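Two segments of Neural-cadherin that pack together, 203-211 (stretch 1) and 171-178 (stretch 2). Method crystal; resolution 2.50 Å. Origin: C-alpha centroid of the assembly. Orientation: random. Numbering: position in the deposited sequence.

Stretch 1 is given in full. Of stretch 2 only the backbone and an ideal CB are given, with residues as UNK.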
ATOM      1  N   LEU A 203     -10.987  -6.941 -10.067  1.00 31.02           N
ATOM      2  CA  LEU A 203     -12.150  -6.130  -9.750  1.00 30.37           C
ATOM      3  C   LEU A 203     -13.395  -6.819 -10.306  1.00 30.69           C
ATOM      4  O   LEU A 203     -13.521  -7.076 -11.523  1.00 30.46           O
ATOM      5  CB  LEU A 203     -11.992  -4.698 -10.280  1.00 29.41           C
ATOM      6  CG  LEU A 203     -13.224  -3.775 -10.277  1.00 29.29           C
ATOM      7  CD1 LEU A 203     -13.858  -3.661  -8.895  1.00 29.09           C
ATOM      8  CD2 LEU A 203     -12.887  -2.402 -10.816  1.00 27.11           C
ATOM      9  N   SER A 204     -14.293  -7.125  -9.377  1.00 30.77           N
ATOM     10  CA  SER A 204     -15.543  -7.796  -9.655  1.00 31.45           C
ATOM     11  C   SER A 204     -16.669  -6.779  -9.583  1.00 31.08           C
ATOM     12  O   SER A 204     -16.902  -6.185  -8.528  1.00 31.28           O
ATOM     13  CB  SER A 204     -15.783  -8.898  -8.617  1.00 32.34           C
ATOM     14  OG  SER A 204     -17.173  -9.140  -8.480  1.00 34.27           O
ATOM     15  N   ILE A 205     -17.352  -6.577 -10.709  1.00 30.58           N
ATOM     16  CA  ILE A 205     -18.490  -5.665 -10.787  1.00 30.25           C
ATOM     17  C   ILE A 205     -19.719  -6.495 -11.128  1.00 30.40           C
ATOM     18  O   ILE A 205     -19.737  -7.190 -12.137  1.00 30.52           O
ATOM     19  CB  ILE A 205     -18.254  -4.574 -11.855  1.00 30.34           C
ATOM     20  CG1 ILE A 205     -16.927  -3.850 -11.596  1.00 29.14           C
ATOM     21  CG2 ILE A 205     -19.405  -3.588 -11.882  1.00 30.72           C
ATOM     22  CD1 ILE A 205     -16.405  -3.066 -12.772  1.00 29.75           C
ATOM     23  N   VAL A 206     -20.718  -6.469 -10.253  1.00 30.32           N
ATOM     24  CA  VAL A 206     -21.901  -7.308 -10.423  1.00 30.72           C
ATOM     25  C   VAL A 206     -23.101  -6.448 -10.831  1.00 31.28           C
ATOM     26  O   VAL A 206     -23.333  -5.383 -10.256  1.00 31.54           O
ATOM     27  CB  VAL A 206     -22.192  -8.150  -9.150  1.00 31.78           C
ATOM     28  CG1 VAL A 206     -23.538  -8.887  -9.248  1.00 32.30           C
ATOM     29  CG2 VAL A 206     -21.091  -9.158  -8.917  1.00 30.34           C
ATOM     30  N   GLY A 207     -23.850  -6.888 -11.839  1.00 31.64           N
ATOM     31  CA  GLY A 207     -25.037  -6.153 -12.254  1.00 31.68           C
ATOM     32  C   GLY A 207     -26.037  -5.965 -11.118  1.00 33.08           C
ATOM     33  O   GLY A 207     -26.493  -6.933 -10.509  1.00 33.70           O
ATOM     34  N   GLY A 208     -26.350  -4.702 -10.827  1.00 33.32           N
ATOM     35  CA  GLY A 208     -27.480  -4.332  -9.978  1.00 35.11           C
ATOM     36  C   GLY A 208     -27.222  -4.426  -8.493  1.00 35.80           C
ATOM     37  O   GLY A 208     -27.145  -3.407  -7.796  1.00 36.50           O
ATOM     38  N   LYS A 209     -27.089  -5.650  -8.003  1.00 36.14           N
ATOM     39  CA  LYS A 209     -26.902  -5.877  -6.576  1.00 37.06           C
ATOM     40  C   LYS A 209     -26.045  -7.113  -6.337  1.00 36.50           C
ATOM     41  O   LYS A 209     -25.958  -7.996  -7.197  1.00 36.49           O
ATOM     42  CB  LYS A 209     -28.257  -5.989  -5.851  1.00 38.88           C
ATOM     43  CG  LYS A 209     -29.142  -7.130  -6.367  1.00 41.60           C
ATOM     44  CD  LYS A 209     -30.540  -7.085  -5.768  1.00 46.50           C
ATOM     45  CE  LYS A 209     -31.353  -8.288  -6.220  1.00 51.14           C
ATOM     46  NZ  LYS A 209     -32.591  -8.489  -5.404  1.00 55.08           N
ATOM     47  N   ARG A 210     -25.405  -7.150  -5.169  1.00 38.28           N
ATOM     48  CA  ARG A 210     -24.596  -8.289  -4.733  1.00 35.71           C
ATOM     49  C   ARG A 210     -24.607  -8.267  -3.212  1.00 34.41           C
ATOM     50  O   ARG A 210     -25.031  -7.284  -2.611  1.00 34.24           O
ATOM     51  CB  ARG A 210     -23.164  -8.183  -5.266  1.00 34.53           C
ATOM     52  CG  ARG A 210     -22.330  -7.104  -4.561  1.00 33.91           C
ATOM     53  CD  ARG A 210     -20.960  -6.863  -5.203  1.00 33.46           C
ATOM     54  NE  ARG A 210     -20.178  -8.090  -5.259  1.00 32.16           N
ATOM     55  CZ  ARG A 210     -19.236  -8.350  -6.161  1.00 32.02           C
ATOM     56  NH1 ARG A 210     -18.583  -9.520  -6.118  1.00 27.48           N
ATOM     57  NH2 ARG A 210     -18.948  -7.444  -7.098  1.00 30.04           N
ATOM     58  N   ALA A 211     -24.116  -9.335  -2.594  1.00 33.45           N
ATOM     59  CA  ALA A 211     -24.195  -9.494  -1.151  1.00 32.70           C
ATOM     60  C   ALA A 211     -23.143  -8.665  -0.435  1.00 31.89           C
ATOM     61  O   ALA A 211     -22.139  -8.291  -1.039  1.00 30.84           O
ATOM     62  CB  ALA A 211     -24.063 -10.963  -0.787  1.00 32.41           C
ATOM     63  N   UNK A 171     -26.778  -3.652 -18.358  1.00 42.09           N
ATOM     64  CA  UNK A 171     -26.055  -4.712 -17.675  1.00 41.34           C
ATOM     65  C   UNK A 171     -27.088  -5.698 -17.126  1.00 42.81           C
ATOM     66  O   UNK A 171     -28.264  -5.325 -16.941  1.00 43.21           O
ATOM     67  CB  UNK A 171     -25.165  -4.155 -16.562  1.00 41.34           C
ATOM     68  N   UNK A 172     -26.653  -6.951 -16.929  1.00 43.48           N
ATOM     69  CA  UNK A 172     -27.507  -8.063 -16.485  1.00 45.19           C
ATOM     70  C   UNK A 172     -27.460  -8.231 -14.973  1.00 44.94           C
ATOM     71  O   UNK A 172     -26.399  -8.155 -14.363  1.00 43.75           O
ATOM     72  CB  UNK A 172     -27.082  -9.367 -17.163  1.00 45.19           C
ATOM     73  N   UNK A 173     -28.620  -8.475 -14.379  1.00 46.59           N
ATOM     74  CA  UNK A 173     -28.711  -8.724 -12.955  1.00 47.33           C
ATOM     75  C   UNK A 173     -27.861  -9.942 -12.583  1.00 48.05           C
ATOM     76  O   UNK A 173     -27.835 -10.935 -13.319  1.00 48.65           O
ATOM     77  CB  UNK A 173     -30.169  -8.930 -12.538  1.00 47.33           C
ATOM     78  N   UNK A 174     -27.147  -9.842 -11.458  1.00 47.97           N
ATOM     79  CA  UNK A 174     -26.328 -10.932 -10.933  1.00 48.65           C
ATOM     80  C   UNK A 174     -25.153 -11.295 -11.844  1.00 47.14           C
ATOM     81  O   UNK A 174     -24.397 -12.192 -11.514  1.00 47.46           O
ATOM     82  CB  UNK A 174     -27.201 -12.169 -10.712  1.00 48.65           C
ATOM     83  N   UNK A 175     -25.005 -10.635 -12.990  1.00 45.93           N
ATOM     84  CA  UNK A 175     -23.893 -10.947 -13.878  1.00 45.15           C
ATOM     85  C   UNK A 175     -22.604 -10.308 -13.386  1.00 43.27           C
ATOM     86  O   UNK A 175     -22.589  -9.138 -12.987  1.00 42.26           O
ATOM     87  CB  UNK A 175     -24.201 -10.482 -15.303  1.00 45.15           C
ATOM     88  N   UNK A 176     -21.524 -11.086 -13.406  1.00 42.59           N
ATOM     89  CA  UNK A 176     -20.229 -10.592 -12.961  1.00 40.88           C
ATOM     90  C   UNK A 176     -19.383 -10.070 -14.123  1.00 39.57           C
ATOM     91  O   UNK A 176     -19.151 -10.775 -15.115  1.00 40.34           O
ATOM     92  CB  UNK A 176     -19.474 -11.700 -12.224  1.00 40.88           C
ATOM     93  N   UNK A 177     -18.929  -8.830 -13.981  1.00 37.23           N
ATOM     94  CA  UNK A 177     -18.031  -8.206 -14.946  1.00 35.62           C
ATOM     95  C   UNK A 177     -16.663  -8.045 -14.284  1.00 34.49           C
ATOM     96  O   UNK A 177     -16.549  -7.368 -13.253  1.00 34.13           O
ATOM     97  CB  UNK A 177     -18.577  -6.860 -15.426  1.00 35.62           C
ATOM     98  N   UNK A 178     -15.639  -8.661 -14.877  1.00 33.90           N
ATOM     99  CA  UNK A 178     -14.332  -8.726 -14.247  1.00 33.67           C
ATOM    100  C   UNK A 178     -13.287  -7.899 -14.990  1.00 33.54           C
ATOM    101  O   UNK A 178     -13.079  -8.066 -16.183  1.00 34.32           O
ATOM    102  CB  UNK A 178     -13.872 -10.182 -14.155  1.00 33.67           C
TER

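Position 171 aims its CA-to-CB bond toward stretch 1, yet the ideal CB stays 4.8 Å from Gly207 CA, so many side chains would fit. The residue is Phe171, whose ring leads away.

Position 172 points away, and its ideal CB meets nothing of stretch 1, so the side chain is free. The backbone matters more: O of 172 lies 3.2 Å from Gly207 CA in a CA-H...O contact, and an ideal CB on Gly207 would sit 1.7 Å from that oxygen, a clash. The residue is Gln172, the start of a type II turn.

Position 173 also points away, with phi/psi of -59/138 that most residues accept. A long apolar chain could bend back over the glycines and the aliphatic part of Lys209. Leu173 does so: its CD1 comes 3.6 Å from Gly207 O and 4.0 Å from Lys209 CG.

Position 174 has a positive phi, 65°, which favours glycine and is tolerated by asparagine or aspartate. Its amide donates to Gly207 O (N to O, 3.1 Å), a bond indifferent to the side chain. The residue is Asp174; its CA packs 3.8 Å from Val206 CG1.

Position 175 points away and leaves its side chain open to choice, while its carbonyl accepts from Gly207 N (N to O, 2.8 Å). It is Met175.

Position 176 pairs with Val206, and its CB lies on the same sheet face as Val206 and Ser204. That face offers a methyl group, the Ser204 hydroxyl and the Arg210 guanidinium, so a chain with an aliphatic stem and an acceptor at its tip suits it; glutamate or glutamine would both serve. Glu176 rests CG 4.1 Å from Val206 CG2 and takes a hydrogen bond from Ser204 OG to OE2 at 2.6 Å. Arg210 NH1, 4.2 Å from Glu176 OE2, is too distant for a salt bridge but adds a favourable charge.

Position 177 sits opposite Ile205 in a hydrogen-bonded antiparallel pair: its N donates to Ile205 O at 2.6 Å, and Ile205 N donates to its O at 2.8 Å. The CB shares a face with Ile205, inviting a beta-branched or aromatic apolar group. Tyr177 sets CB 4.2 Å from Ile205 CB, brings its ring edge to Gly207 N, and accepts at OH from the 2.8 Å distant Gln172 N.

Position 178 shares the Ser204 face, and its extended backbone suits beta-branched residues. Val178 fits, its CA 3.3 Å from Leu203 O.

Stretch 2 (171-178) FQLDMEYV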
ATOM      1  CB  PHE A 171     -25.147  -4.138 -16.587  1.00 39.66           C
ATOM      2  CG  PHE A 171     -24.134  -3.151 -17.113  1.00 38.08           C
ATOM      3  CD1 PHE A 171     -24.475  -1.800 -17.289  1.00 37.49           C
ATOM      4  CD2 PHE A 171     -22.854  -3.565 -17.460  1.00 35.58           C
ATOM      5  CE1 PHE A 171     -23.556  -0.886 -17.811  1.00 34.69           C
ATOM      6  CE2 PHE A 171     -21.927  -2.651 -17.976  1.00 35.13           C
ATOM      7  CZ  PHE A 171     -22.284  -1.307 -18.150  1.00 34.40           C
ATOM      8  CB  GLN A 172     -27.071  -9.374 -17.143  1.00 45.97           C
ATOM      9  CG  GLN A 172     -28.008  -9.947 -18.199  1.00 50.65           C
ATOM     10  CD  GLN A 172     -28.169  -9.050 -19.436  1.00 55.08           C
ATOM     11  OE1 GLN A 172     -29.278  -8.879 -19.957  1.00 57.01           O
ATOM     12  NE2 GLN A 172     -27.060  -8.478 -19.909  1.00 55.03           N
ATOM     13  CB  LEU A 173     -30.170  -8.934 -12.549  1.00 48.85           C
ATOM     14  CG  LEU A 173     -30.534  -9.155 -11.074  1.00 49.60           C
ATOM     15  CD1 LEU A 173     -29.914  -8.089 -10.149  1.00 47.11           C
ATOM     16  CD2 LEU A 173     -32.063  -9.231 -10.910  1.00 49.44           C
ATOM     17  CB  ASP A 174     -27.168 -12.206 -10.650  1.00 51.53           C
ATOM     18  CG  ASP A 174     -28.342 -11.965  -9.681  1.00 55.76           C
ATOM     19  OD1 ASP A 174     -28.135 -11.310  -8.628  1.00 59.76           O
ATOM     20  OD2 ASP A 174     -29.473 -12.451  -9.966  1.00 59.01           O
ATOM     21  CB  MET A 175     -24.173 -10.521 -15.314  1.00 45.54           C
ATOM     22  CG  MET A 175     -23.120 -11.042 -16.307  1.00 48.14           C
ATOM     23  SD  MET A 175     -23.620 -10.927 -18.050  1.00 55.79           S
ATOM     24  CE  MET A 175     -21.984 -10.910 -18.799  1.00 54.79           C
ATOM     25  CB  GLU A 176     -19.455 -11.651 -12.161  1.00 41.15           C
ATOM     26  CG  GLU A 176     -18.335 -11.015 -11.338  1.00 41.30           C
ATOM     27  CD  GLU A 176     -17.477 -11.981 -10.539  1.00 43.38           C
ATOM     28  OE1 GLU A 176     -17.268 -13.145 -10.969  1.00 45.53           O
ATOM     29  OE2 GLU A 176     -16.976 -11.540  -9.481  1.00 42.58           O
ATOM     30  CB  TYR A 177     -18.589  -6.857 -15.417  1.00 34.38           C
ATOM     31  CG  TYR A 177     -19.998  -6.963 -15.955  1.00 33.81           C
ATOM     32  CD1 TYR A 177     -21.102  -6.867 -15.097  1.00 32.54           C
ATOM     33  CD2 TYR A 177     -20.237  -7.148 -17.322  1.00 32.70           C
ATOM     34  CE1 TYR A 177     -22.403  -6.944 -15.580  1.00 33.33           C
ATOM     35  CE2 TYR A 177     -21.542  -7.234 -17.821  1.00 33.44           C
ATOM     36  CZ  TYR A 177     -22.617  -7.134 -16.942  1.00 34.21           C
ATOM     37  OH  TYR A 177     -23.906  -7.247 -17.402  1.00 35.45           O
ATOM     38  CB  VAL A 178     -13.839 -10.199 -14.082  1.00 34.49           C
ATOM     39  CG1 VAL A 178     -12.448 -10.246 -13.478  1.00 33.56           C
ATOM     40  CG2 VAL A 178     -14.801 -11.002 -13.226  1.00 34.11           C
TER
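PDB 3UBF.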